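Local coordinates for protein carbohydrate kinase, FGGY (Rhodospirillum rubrum, PDB 3IFR) that probably phosphorylates D-xylulose as a sugar kinase of the FGGY family, built from two domains of the actin-like ATPase fold, at residues 263-268 with 418-423; 53-58 with 88-93; 118-123 with 200-205; 22-27 with 459-464. All coordinates share one frame; numbering follows the deposited sequence.

Interaction 1 (263-268 with 418-423)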
loop_
_atom_site.group_PDB
_atom_site.type_symbol
_atom_site.label_atom_id
_atom_site.label_comp_id
_atom_site.label_asym_id
_atom_site.label_seq_id
_atom_site.Cartn_x
_atom_site.Cartn_y
_atom_site.Cartn_z
ATOM N N LEU A 263 4.087 6.923 -7.964
ATOM C CA LEU A 263 4.005 5.771 -8.825
ATOM C C LEU A 263 5.044 4.793 -8.342
ATOM O O LEU A 263 6.241 5.066 -8.445
ATOM C CB LEU A 263 4.358 6.181 -10.237
ATOM C CG LEU A 263 3.323 6.647 -11.241
ATOM C CD1 LEU A 263 2.014 7.166 -10.622
ATOM C CD2 LEU A 263 4.044 7.661 -12.062
ATOM N N LYS A 264 4.588 3.636 -7.878
ATOM C CA LYS A 264 5.421 2.688 -7.151
ATOM C C LYS A 264 5.695 1.518 -8.059
ATOM O O LYS A 264 4.797 0.714 -8.326
ATOM C CB LYS A 264 4.653 2.197 -5.921
ATOM C CG LYS A 264 5.504 1.826 -4.729
ATOM C CD LYS A 264 4.699 1.932 -3.420
ATOM C CE LYS A 264 5.528 1.464 -2.214
ATOM N NZ LYS A 264 6.293 0.221 -2.535
ATOM N N PHE A 265 6.917 1.430 -8.566
ATOM C CA PHE A 265 7.281 0.309 -9.436
ATOM C C PHE A 265 7.799 -0.900 -8.646
ATOM O O PHE A 265 8.971 -1.247 -8.711
ATOM C CB PHE A 265 8.277 0.768 -10.495
ATOM C CG PHE A 265 7.684 1.719 -11.467
ATOM C CD1 PHE A 265 7.181 1.264 -12.674
ATOM C CD2 PHE A 265 7.566 3.062 -11.151
ATOM C CE1 PHE A 265 6.617 2.138 -13.548
ATOM C CE2 PHE A 265 6.994 3.928 -12.013
ATOM C CZ PHE A 265 6.513 3.481 -13.201
ATOM N N GLY A 266 6.897 -1.502 -7.876
ATOM C CA GLY A 266 7.168 -2.699 -7.081
ATOM C C GLY A 266 6.765 -3.958 -7.835
ATOM O O GLY A 266 6.392 -3.909 -9.012
ATOM N N GLY A 267 6.839 -5.093 -7.168
ATOM C CA GLY A 267 6.464 -6.335 -7.804
ATOM C C GLY A 267 5.075 -6.191 -8.369
ATOM O O GLY A 267 4.819 -6.539 -9.521
ATOM N N ALA A 268 4.182 -5.672 -7.522
ATOM C CA ALA A 268 2.879 -5.161 -7.932
ATOM C C ALA A 268 2.950 -3.644 -7.877
ATOM O O ALA A 268 3.616 -3.066 -7.001
ATOM C CB ALA A 268 1.828 -5.655 -7.000
ATOM N N GLY A 418 12.217 6.902 -18.533
ATOM C CA GLY A 418 12.096 7.733 -19.719
ATOM C C GLY A 418 10.786 7.387 -20.388
ATOM O O GLY A 418 9.989 8.263 -20.744
ATOM N N ILE A 419 10.516 6.090 -20.515
ATOM C CA ILE A 419 9.265 5.670 -21.129
ATOM C C ILE A 419 8.078 6.186 -20.331
ATOM O O ILE A 419 7.114 6.701 -20.893
ATOM C CB ILE A 419 9.212 4.138 -21.286
ATOM C CG1 ILE A 419 10.127 3.707 -22.449
ATOM C CG2 ILE A 419 7.738 3.603 -21.402
ATOM C CD1 ILE A 419 10.462 2.235 -22.394
HETATM N N MSE A 420 8.123 6.029 -19.014
HETATM C CA MSE A 420 7.012 6.486 -18.187
HETATM C C MSE A 420 6.709 7.969 -18.399
HETATM O O MSE A 420 5.553 8.347 -18.573
HETATM C CB MSE A 420 7.321 6.266 -16.713
HETATM C CG MSE A 420 6.183 6.690 -15.779
HETATM SE SE MSE A 420 4.700 5.377 -15.867
HETATM C CE MSE A 420 3.327 6.522 -16.758
ATOM N N ALA A 421 7.759 8.806 -18.373
ATOM C CA ALA A 421 7.583 10.224 -18.520
ATOM C C ALA A 421 7.054 10.582 -19.896
ATOM O O ALA A 421 6.159 11.433 -20.005
ATOM C CB ALA A 421 8.867 10.953 -18.238
ATOM N N ASP A 422 7.612 9.954 -20.937
ATOM C CA ASP A 422 7.170 10.236 -22.313
ATOM C C ASP A 422 5.711 9.825 -22.551
ATOM O O ASP A 422 5.035 10.341 -23.470
ATOM C CB ASP A 422 8.036 9.537 -23.363
ATOM C CG ASP A 422 9.418 10.161 -23.514
ATOM O OD1 ASP A 422 9.593 11.329 -23.117
ATOM O OD2 ASP A 422 10.325 9.456 -24.034
ATOM N N VAL A 423 5.228 8.909 -21.726
ATOM C CA VAL A 423 3.855 8.405 -21.903
ATOM C C VAL A 423 2.889 9.293 -21.116
ATOM O O VAL A 423 1.759 9.601 -21.532
ATOM C CB VAL A 423 3.735 6.961 -21.399
ATOM C CG1 VAL A 423 2.320 6.675 -20.946
ATOM C CG2 VAL A 423 4.236 5.980 -22.472
#
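F265 and M420, the latter a selenomethionine, make the close part of this contact. The selenium comes in at the edge of the phenyl ring, in the ring plane: M420 SE lies 3.7 Å from F265 CZ, and its line to the ring centroid, 5.1 Å long, stands 88° off the ring normal. This is a Met-aromatic contact of the edge kind, made at the para carbon. M420 CG supports it, 4.1 Å from F265 CZ. The selenium arrives there because M420 CG is anti to the backbone N (chi1 -179°), which sends the chain off the helix, and a bend at chi2 (74°) carries the selenium to CZ, the two side chains crossing at a slant.

Packing is looser at L263, two residues earlier on the same side of the strand, where CD2 comes only to 4.4 Å of M420 CG. Between the backbones the distance is large, 9.9 Å from L263 CA to M420 CA, and side chains alone bridge it. The polar flank takes no part in the contact: K264 NZ forms a salt bridge with D408, and D422, partly exposed on the helix, accepts at OD1 a hydrogen bond from D471 N.

Around this contact, W416 meets the F265 ring edge-to-face, and F387 of helix 372-397 touches both F265 and M420. Helix 414-424 is thus laid against strand 260-265 of the mixed sheet that also holds 403-407 and 428-432. With all three touching residues buried and no hydrogen bond between the segments, the contact is consistent with cohesion by dispersion, which sulfur in the unlabelled methionine would probably supply much as selenium does here.

Interaction 2 (53-58 with 88-93)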
loop_
_atom_site.group_PDB
_atom_site.type_symbol
_atom_site.label_atom_id
_atom_site.label_comp_id
_atom_site.label_asym_id
_atom_site.label_seq_id
_atom_site.Cartn_x
_atom_site.Cartn_y
_atom_site.Cartn_z
ATOM N N ALA A 53 1.592 -12.688 18.033
ATOM C CA ALA A 53 2.591 -12.754 19.085
ATOM C C ALA A 53 3.993 -12.603 18.511
ATOM O O ALA A 53 4.888 -12.117 19.187
ATOM C CB ALA A 53 2.467 -14.062 19.887
ATOM N N GLN A 54 4.197 -13.029 17.273
ATOM C CA GLN A 54 5.470 -12.746 16.619
ATOM C C GLN A 54 5.647 -11.228 16.270
ATOM O O GLN A 54 6.759 -10.666 16.424
ATOM C CB GLN A 54 5.642 -13.636 15.404
ATOM C CG GLN A 54 7.082 -13.762 14.912
ATOM C CD GLN A 54 7.119 -14.336 13.526
ATOM O OE1 GLN A 54 6.188 -14.131 12.748
ATOM N NE2 GLN A 54 8.160 -15.095 13.211
ATOM N N TRP A 55 4.573 -10.566 15.824
ATOM C CA TRP A 55 4.667 -9.119 15.628
ATOM C C TRP A 55 5.205 -8.498 16.935
ATOM O O TRP A 55 6.158 -7.721 16.926
ATOM C CB TRP A 55 3.341 -8.448 15.242
ATOM C CG TRP A 55 2.636 -8.964 14.017
ATOM C CD1 TRP A 55 3.194 -9.548 12.909
ATOM C CD2 TRP A 55 1.217 -8.909 13.769
ATOM N NE1 TRP A 55 2.201 -9.903 12.014
ATOM C CE2 TRP A 55 0.989 -9.497 12.516
ATOM C CE3 TRP A 55 0.125 -8.419 14.504
ATOM C CZ2 TRP A 55 -0.287 -9.602 11.972
ATOM C CZ3 TRP A 55 -1.126 -8.525 13.971
ATOM C CH2 TRP A 55 -1.331 -9.106 12.712
ATOM N N TRP A 56 4.606 -8.871 18.052
ATOM C CA TRP A 56 4.895 -8.224 19.334
ATOM C C TRP A 56 6.292 -8.539 19.787
ATOM O O TRP A 56 7.014 -7.683 20.282
ATOM C CB TRP A 56 3.892 -8.669 20.402
ATOM C CG TRP A 56 4.195 -8.105 21.737
ATOM C CD1 TRP A 56 4.469 -8.811 22.865
ATOM C CD2 TRP A 56 4.334 -6.715 22.091
ATOM N NE1 TRP A 56 4.721 -7.956 23.910
ATOM C CE2 TRP A 56 4.652 -6.664 23.468
ATOM C CE3 TRP A 56 4.209 -5.508 21.386
ATOM C CZ2 TRP A 56 4.827 -5.460 24.168
ATOM C CZ3 TRP A 56 4.386 -4.299 22.092
ATOM C CH2 TRP A 56 4.687 -4.295 23.478
ATOM N N ASP A 57 6.680 -9.796 19.614
ATOM C CA ASP A 57 8.048 -10.185 19.894
ATOM C C ASP A 57 9.044 -9.519 18.985
ATOM O O ASP A 57 10.067 -9.036 19.449
ATOM C CB ASP A 57 8.216 -11.685 19.821
ATOM C CG ASP A 57 8.862 -12.198 21.047
ATOM O OD1 ASP A 57 10.043 -12.602 20.948
ATOM O OD2 ASP A 57 8.182 -12.105 22.116
ATOM N N ASN A 58 8.765 -9.528 17.682
ATOM C CA ASN A 58 9.545 -8.715 16.731
ATOM C C ASN A 58 9.620 -7.259 17.210
ATOM O O ASN A 58 10.711 -6.699 17.327
ATOM C CB ASN A 58 8.954 -8.766 15.326
ATOM C CG ASN A 58 9.362 -10.011 14.518
ATOM O OD1 ASN A 58 9.036 -10.092 13.328
ATOM N ND2 ASN A 58 10.048 -10.959 15.130
ATOM N N ALA A 88 -5.490 -6.184 8.285
ATOM C CA ALA A 88 -5.276 -7.496 8.821
ATOM C C ALA A 88 -6.485 -7.690 9.720
ATOM O O ALA A 88 -7.110 -6.712 10.168
ATOM C CB ALA A 88 -3.981 -7.549 9.608
ATOM N N VAL A 89 -6.857 -8.941 9.943
ATOM C CA VAL A 89 -7.946 -9.253 10.848
ATOM C C VAL A 89 -7.395 -10.006 12.040
ATOM O O VAL A 89 -6.952 -11.153 11.915
ATOM C CB VAL A 89 -9.013 -10.120 10.160
ATOM C CG1 VAL A 89 -10.055 -10.610 11.169
ATOM C CG2 VAL A 89 -9.678 -9.345 9.001
ATOM N N VAL A 90 -7.423 -9.338 13.189
ATOM C CA VAL A 90 -7.013 -9.882 14.477
ATOM C C VAL A 90 -8.242 -9.957 15.377
ATOM O O VAL A 90 -8.957 -8.939 15.501
ATOM C CB VAL A 90 -5.980 -8.925 15.145
ATOM C CG1 VAL A 90 -5.556 -9.458 16.517
ATOM C CG2 VAL A 90 -4.777 -8.790 14.262
ATOM N N LEU A 91 -8.463 -11.121 16.017
ATOM C CA LEU A 91 -9.591 -11.362 16.938
ATOM C C LEU A 91 -9.173 -11.516 18.416
ATOM O O LEU A 91 -8.387 -12.395 18.773
ATOM C CB LEU A 91 -10.410 -12.589 16.493
ATOM C CG LEU A 91 -10.752 -12.504 14.997
ATOM C CD1 LEU A 91 -11.394 -13.743 14.439
ATOM C CD2 LEU A 91 -11.639 -11.316 14.787
ATOM N N LEU A 92 -9.702 -10.653 19.277
ATOM C CA LEU A 92 -9.473 -10.810 20.708
ATOM C C LEU A 92 -10.749 -11.198 21.443
ATOM O O LEU A 92 -11.855 -10.739 21.127
ATOM C CB LEU A 92 -8.830 -9.569 21.358
ATOM C CG LEU A 92 -7.607 -8.972 20.656
ATOM C CD1 LEU A 92 -7.119 -7.701 21.363
ATOM C CD2 LEU A 92 -6.483 -10.028 20.512
ATOM N N ASP A 93 -10.579 -12.063 22.438
ATOM C CA ASP A 93 -11.671 -12.425 23.316
ATOM C C ASP A 93 -11.840 -11.398 24.448
ATOM O O ASP A 93 -11.210 -10.340 24.450
ATOM C CB ASP A 93 -11.415 -13.810 23.851
ATOM C CG ASP A 93 -10.306 -13.852 24.884
ATOM O OD1 ASP A 93 -10.063 -14.972 25.342
ATOM O OD2 ASP A 93 -9.676 -12.820 25.237
#
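W55 and V90 form the first shell, with A88 beside them. One methyl of the valine, V90 CG2, sits against the six-membered part of the indole, 3.7 Å from W55 CZ3 and 3.8 Å from W55 CH2. It approaches at the edge of the ring and near its plane, so the contact is made with the outer C-H rim. A88 CB adds a longer, oblique approach, 4.4 Å from W55 CH2. The side chains of W55 and V90 run past one another in opposite directions.

Torsions explain which atoms meet. In W55, CG is anti to the carbonyl carbon and beside the backbone N (chi1 -56°), and the benzo end of the indole projects from the helix to the 88-93 segment. V90 has CG1 anti to its N at chi1 179°, while CG2 takes the place anti to the carbonyl carbon and meets the tryptophan.

A second shell fixes the ring. W55 NE1 donates a hydrogen bond to E50 OE1, which ties down the pyrrole end, and S102, S163 and I167 also touch the indole. On the other side of the contact, V90 pairs through its backbone with C161 in the two-stranded antiparallel sheet of 90-92 and 159-161, and A88 O accepts a hydrogen bond from W181 NE1.

Through W55, helix 52-70 packs against this small sheet within the N-terminal domain. All three touching residues are buried, and the indole's single polar hydrogen is satisfied by E50; what remains facing V90 and A88 is hydrocarbon, consistent with an attraction that is apolar throughout.

Interaction 3 (118-123 with 200-205)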
loop_
_atom_site.group_PDB
_atom_site.type_symbol
_atom_site.label_atom_id
_atom_site.label_comp_id
_atom_site.label_asym_id
_atom_site.label_seq_id
_atom_site.Cartn_x
_atom_site.Cartn_y
_atom_site.Cartn_z
ATOM N N ARG A 118 -22.201 -9.284 -1.741
ATOM C CA ARG A 118 -22.527 -8.645 -3.009
ATOM C C ARG A 118 -24.004 -8.866 -3.390
ATOM O O ARG A 118 -24.640 -7.973 -3.918
ATOM C CB ARG A 118 -21.578 -9.161 -4.076
ATOM C CG ARG A 118 -21.264 -8.187 -5.069
ATOM C CD ARG A 118 -19.792 -8.074 -5.219
ATOM N NE ARG A 118 -19.245 -9.178 -5.977
ATOM C CZ ARG A 118 -17.954 -9.295 -6.252
ATOM N NH1 ARG A 118 -17.112 -8.363 -5.821
ATOM N NH2 ARG A 118 -17.503 -10.340 -6.948
ATOM N N ALA A 119 -24.553 -10.034 -3.077
ATOM C CA ALA A 119 -25.961 -10.311 -3.359
ATOM C C ALA A 119 -26.914 -9.664 -2.355
ATOM O O ALA A 119 -28.088 -9.411 -2.661
ATOM C CB ALA A 119 -26.210 -11.816 -3.407
ATOM N N GLU A 120 -26.401 -9.393 -1.160
ATOM C CA GLU A 120 -27.208 -8.850 -0.090
ATOM C C GLU A 120 -27.185 -7.308 0.048
ATOM O O GLU A 120 -28.105 -6.735 0.627
ATOM C CB GLU A 120 -26.825 -9.547 1.206
ATOM C CG GLU A 120 -27.242 -8.850 2.483
ATOM C CD GLU A 120 -26.476 -9.416 3.655
ATOM O OE1 GLU A 120 -25.856 -10.492 3.464
ATOM O OE2 GLU A 120 -26.475 -8.796 4.746
ATOM N N VAL A 121 -26.166 -6.629 -0.487
ATOM C CA VAL A 121 -26.179 -5.152 -0.527
ATOM C C VAL A 121 -25.908 -4.586 -1.921
ATOM O O VAL A 121 -25.426 -5.297 -2.818
ATOM C CB VAL A 121 -25.156 -4.522 0.439
ATOM C CG1 VAL A 121 -25.396 -5.000 1.865
ATOM C CG2 VAL A 121 -23.733 -4.872 -0.020
ATOM N N ASP A 122 -26.215 -3.305 -2.112
ATOM C CA ASP A 122 -25.946 -2.671 -3.403
ATOM C C ASP A 122 -24.465 -2.359 -3.431
ATOM O O ASP A 122 -24.021 -1.496 -2.689
ATOM C CB ASP A 122 -26.772 -1.388 -3.541
ATOM C CG ASP A 122 -26.593 -0.706 -4.895
ATOM O OD1 ASP A 122 -25.691 -1.107 -5.670
ATOM O OD2 ASP A 122 -27.361 0.240 -5.191
ATOM N N SER A 123 -23.699 -3.072 -4.258
ATOM C CA SER A 123 -22.236 -2.922 -4.289
ATOM C C SER A 123 -21.740 -1.535 -4.645
ATOM O O SER A 123 -20.558 -1.242 -4.450
ATOM C CB SER A 123 -21.596 -3.889 -5.279
ATOM O OG SER A 123 -21.423 -5.152 -4.692
ATOM N N VAL A 200 -21.203 -2.243 10.653
ATOM C CA VAL A 200 -20.768 -3.346 11.493
ATOM C C VAL A 200 -21.792 -4.494 11.485
ATOM O O VAL A 200 -21.435 -5.659 11.339
ATOM C CB VAL A 200 -20.469 -2.862 12.926
ATOM C CG1 VAL A 200 -19.932 -3.985 13.746
ATOM C CG2 VAL A 200 -19.463 -1.725 12.883
ATOM N N ALA A 201 -23.070 -4.166 11.588
ATOM C CA ALA A 201 -24.117 -5.198 11.511
ATOM C C ALA A 201 -23.942 -6.144 10.328
ATOM O O ALA A 201 -24.205 -7.307 10.459
ATOM C CB ALA A 201 -25.535 -4.574 11.496
ATOM N N LEU A 202 -23.519 -5.650 9.172
ATOM C CA LEU A 202 -23.285 -6.527 8.027
ATOM C C LEU A 202 -22.357 -7.736 8.326
ATOM O O LEU A 202 -22.422 -8.771 7.659
ATOM C CB LEU A 202 -22.652 -5.743 6.869
ATOM C CG LEU A 202 -23.375 -5.100 5.673
ATOM C CD1 LEU A 202 -22.422 -5.161 4.518
ATOM C CD2 LEU A 202 -24.707 -5.757 5.301
ATOM N N ALA A 203 -21.438 -7.559 9.265
ATOM C CA ALA A 203 -20.453 -8.579 9.580
ATOM C C ALA A 203 -21.008 -9.444 10.722
ATOM O O ALA A 203 -20.347 -10.381 11.190
ATOM C CB ALA A 203 -19.100 -7.910 9.990
ATOM N N HIS A 204 -22.212 -9.100 11.188
ATOM C CA HIS A 204 -22.920 -9.915 12.187
ATOM C C HIS A 204 -22.157 -9.998 13.516
ATOM O O HIS A 204 -22.291 -10.984 14.252
ATOM C CB HIS A 204 -23.149 -11.351 11.681
ATOM C CG HIS A 204 -23.916 -11.444 10.390
ATOM N ND1 HIS A 204 -23.833 -12.540 9.550
ATOM C CD2 HIS A 204 -24.782 -10.587 9.800
ATOM C CE1 HIS A 204 -24.608 -12.356 8.503
ATOM N NE2 HIS A 204 -25.192 -11.181 8.621
ATOM N N ILE A 205 -21.331 -8.997 13.805
ATOM C CA ILE A 205 -20.744 -8.888 15.132
ATOM C C ILE A 205 -21.446 -7.750 15.833
ATOM O O ILE A 205 -22.038 -6.887 15.197
ATOM C CB ILE A 205 -19.228 -8.587 15.104
ATOM C CG1 ILE A 205 -18.965 -7.286 14.336
ATOM C CG2 ILE A 205 -18.481 -9.695 14.427
ATOM C CD1 ILE A 205 -17.499 -6.861 14.212
#
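V121 and L202 supply the apolar part of this contact, meeting tip to tip: V121 CG1 is 3.6 Å from L202 CD2 and 4.0 Å from L202 CD1, so a single valine methyl faces both branches of the leucine. V121 CG1 is directed there by lying anti to the carbonyl carbon (chi1 -57°). The distance between the CA atoms of V121 and L202, 9.1 Å, indicates that the two chain turns meet through their side chains.

The mixed part belongs to E120, whose chain is extended beyond CG and slides past L202, leaving OE2 3.6 Å from L202 CD2. That oxygen has its strong partner in R144 of helix 139-149, with which it forms a salt bridge.

Polar links between the segments are indirect. R144 also donates from NE to L202 O, so one guanidinium group holds E120 OE2 through NH2 and L202 O through NE. H204 NE2 lies 4.7 Å from E120 OE2, too far for a contact, while its ND1 is hydrogen-bonded to E147.

V121 is the first residue to leave helical geometry after helix 111-120, and D122 N-caps what follows by binding E124 N. A201 to H204 form a type I beta turn, with H204 at positive phi. The arrangement is that of a helix terminus and a beta turn meeting at the surface of the N-terminal domain, bridged by an arginine from another helix.

Interaction 4 (22-27 with 459-464)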
loop_
_atom_site.group_PDB
_atom_site.type_symbol
_atom_site.label_atom_id
_atom_site.label_comp_id
_atom_site.label_asym_id
_atom_site.label_seq_id
_atom_site.Cartn_x
_atom_site.Cartn_y
_atom_site.Cartn_z
ATOM N N ILE A 22 12.886 2.322 13.150
ATOM C CA ILE A 22 13.945 3.303 12.960
ATOM C C ILE A 22 13.921 4.413 14.001
ATOM O O ILE A 22 12.855 4.778 14.543
ATOM C CB ILE A 22 13.852 3.958 11.580
ATOM C CG1 ILE A 22 12.598 4.835 11.538
ATOM C CG2 ILE A 22 13.811 2.870 10.495
ATOM C CD1 ILE A 22 12.262 5.367 10.144
ATOM N N LEU A 23 15.120 4.936 14.270
ATOM C CA LEU A 23 15.287 6.047 15.161
ATOM C C LEU A 23 15.774 7.175 14.315
ATOM O O LEU A 23 16.812 7.061 13.638
ATOM C CB LEU A 23 16.333 5.739 16.224
ATOM C CG LEU A 23 16.550 6.839 17.287
ATOM C CD1 LEU A 23 15.262 7.122 18.087
ATOM C CD2 LEU A 23 17.685 6.489 18.251
ATOM N N VAL A 24 15.045 8.281 14.365
ATOM C CA VAL A 24 15.404 9.454 13.584
ATOM C C VAL A 24 15.702 10.600 14.518
ATOM O O VAL A 24 14.979 10.835 15.503
ATOM C CB VAL A 24 14.223 9.890 12.710
ATOM C CG1 VAL A 24 14.539 11.194 12.021
ATOM C CG2 VAL A 24 13.811 8.783 11.746
ATOM N N ARG A 25 16.784 11.293 14.227
ATOM C CA ARG A 25 17.054 12.572 14.854
ATOM C C ARG A 25 16.616 13.603 13.837
ATOM O O ARG A 25 17.116 13.624 12.702
ATOM C CB ARG A 25 18.554 12.729 15.114
ATOM C CG ARG A 25 19.048 14.173 15.458
ATOM C CD ARG A 25 20.580 14.283 15.230
ATOM N NE ARG A 25 21.238 13.026 15.629
ATOM C CZ ARG A 25 22.363 12.555 15.092
ATOM N NH1 ARG A 25 22.972 13.256 14.125
ATOM N NH2 ARG A 25 22.881 11.393 15.524
ATOM N N LEU A 26 15.665 14.439 14.222
ATOM C CA LEU A 26 15.196 15.460 13.303
ATOM C C LEU A 26 16.261 16.563 13.126
ATOM O O LEU A 26 16.983 16.888 14.065
ATOM C CB LEU A 26 13.833 15.981 13.745
ATOM C CG LEU A 26 12.841 14.791 13.723
ATOM C CD1 LEU A 26 11.683 14.939 14.702
ATOM C CD2 LEU A 26 12.310 14.446 12.308
ATOM N N PRO A 27 16.342 17.151 11.918
ATOM C CA PRO A 27 15.322 16.890 10.899
ATOM C C PRO A 27 15.646 15.796 9.893
ATOM O O PRO A 27 14.770 15.491 9.110
ATOM C CB PRO A 27 15.247 18.231 10.131
ATOM C CG PRO A 27 16.519 19.005 10.499
ATOM C CD PRO A 27 17.317 18.160 11.469
ATOM N N THR A 459 10.836 14.660 3.260
ATOM C CA THR A 459 11.637 14.191 2.175
ATOM C C THR A 459 13.141 14.324 2.355
ATOM O O THR A 459 13.885 13.777 1.592
ATOM C CB THR A 459 11.178 14.794 0.877
ATOM O OG1 THR A 459 10.893 13.740 -0.055
ATOM C CG2 THR A 459 12.220 15.693 0.353
ATOM N N ALA A 460 13.530 15.016 3.413
ATOM C CA ALA A 460 14.874 15.078 3.925
ATOM C C ALA A 460 15.335 13.736 4.369
ATOM O O ALA A 460 16.482 13.563 4.636
ATOM C CB ALA A 460 14.961 16.028 5.058
ATOM N N LEU A 461 14.427 12.787 4.463
ATOM C CA LEU A 461 14.746 11.473 4.951
ATOM C C LEU A 461 14.781 10.504 3.847
ATOM O O LEU A 461 15.080 9.376 4.059
ATOM C CB LEU A 461 13.689 11.011 5.917
ATOM C CG LEU A 461 13.964 10.904 7.381
ATOM C CD1 LEU A 461 15.233 11.514 7.770
ATOM C CD2 LEU A 461 12.859 11.471 8.092
ATOM N N VAL A 462 14.444 10.939 2.657
ATOM C CA VAL A 462 14.571 10.043 1.542
ATOM C C VAL A 462 15.524 10.525 0.475
ATOM O O VAL A 462 15.915 11.654 0.430
ATOM C CB VAL A 462 13.241 9.621 0.954
ATOM C CG1 VAL A 462 12.334 9.174 2.011
ATOM C CG2 VAL A 462 12.669 10.706 0.180
ATOM N N ARG A 463 15.875 9.596 -0.375
ATOM C CA ARG A 463 16.866 9.732 -1.404
ATOM C C ARG A 463 16.196 10.189 -2.687
ATOM O O ARG A 463 16.019 9.415 -3.592
ATOM C CB ARG A 463 17.452 8.346 -1.571
ATOM C CG ARG A 463 18.748 8.168 -2.268
ATOM C CD ARG A 463 19.342 6.801 -1.872
ATOM N NE ARG A 463 19.592 6.751 -0.441
ATOM C CZ ARG A 463 20.783 6.959 0.127
ATOM N NH1 ARG A 463 21.849 7.183 -0.613
ATOM N NH2 ARG A 463 20.916 6.917 1.441
ATOM N N THR A 464 15.828 11.454 -2.744
ATOM C CA THR A 464 15.280 12.051 -3.930
ATOM C C THR A 464 16.328 12.087 -5.022
ATOM O O THR A 464 17.465 12.374 -4.797
ATOM C CB THR A 464 14.809 13.430 -3.635
ATOM O OG1 THR A 464 14.129 13.960 -4.771
ATOM C CG2 THR A 464 15.951 14.256 -3.356
#
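V24 and L461 make the apolar contact, and it is a loose one: V24 CG1 stands 4.3 Å from L461 CD2. Both side chains set out toward the opposite segment, and a chi1 of 174° sets V24 CG1 anti to the backbone N, where it meets the leucine. V24 lies buried on the strand, whereas L461 closes a short 3-10 segment whose turn is held by V462 N bonding to T459 O at 3.1 Å.

Carbonyl-to-methyl contacts form the second group. P27 O approaches A460 CB at 4.1 Å and L461 CD1 at 4.2 Å, so the backbone oxygen of the proline, not its ring, makes the closest approach here. P27 follows a cis peptide bond, and its CA comes 7.2 Å from that of A460, the nearest pair of CA atoms. No hydrogen bond crosses between the segments; the contact is of van der Waals kind.

A460 also touches D28, just beyond P27. The strand 18-25 lies between 8-14 and 29-37 in the N-terminal sheet, while 463-468 is an outermost strand of the other six-stranded sheet. Helix 437-448 packs against both segments: A438 touches I22 of strand 18-25, and W443 touches L26 just after that strand and L461 in the turn leading into strand 463-468.

From the N terminus, strand 18-25 contributes the first half of interaction 4, whose partner comes 432 residues later, so this contact closes a loop enclosing the other three. Inside it they follow in series without crossing: interaction 2 closes first, across 30 residues, then interaction 3 across 77, and lastly interaction 1 across 150. Interactions 2 and 3 both belong to the N-terminal domain, their nearest atoms about 7 Å apart. Interaction 1 packs helix 414-424 on strand 260-265 of the second six-stranded sheet, on the opposite side of the chain's centre from both. Interaction 4 brings the two sheets' regions together, its nearest atoms about 11 Å from interaction 1.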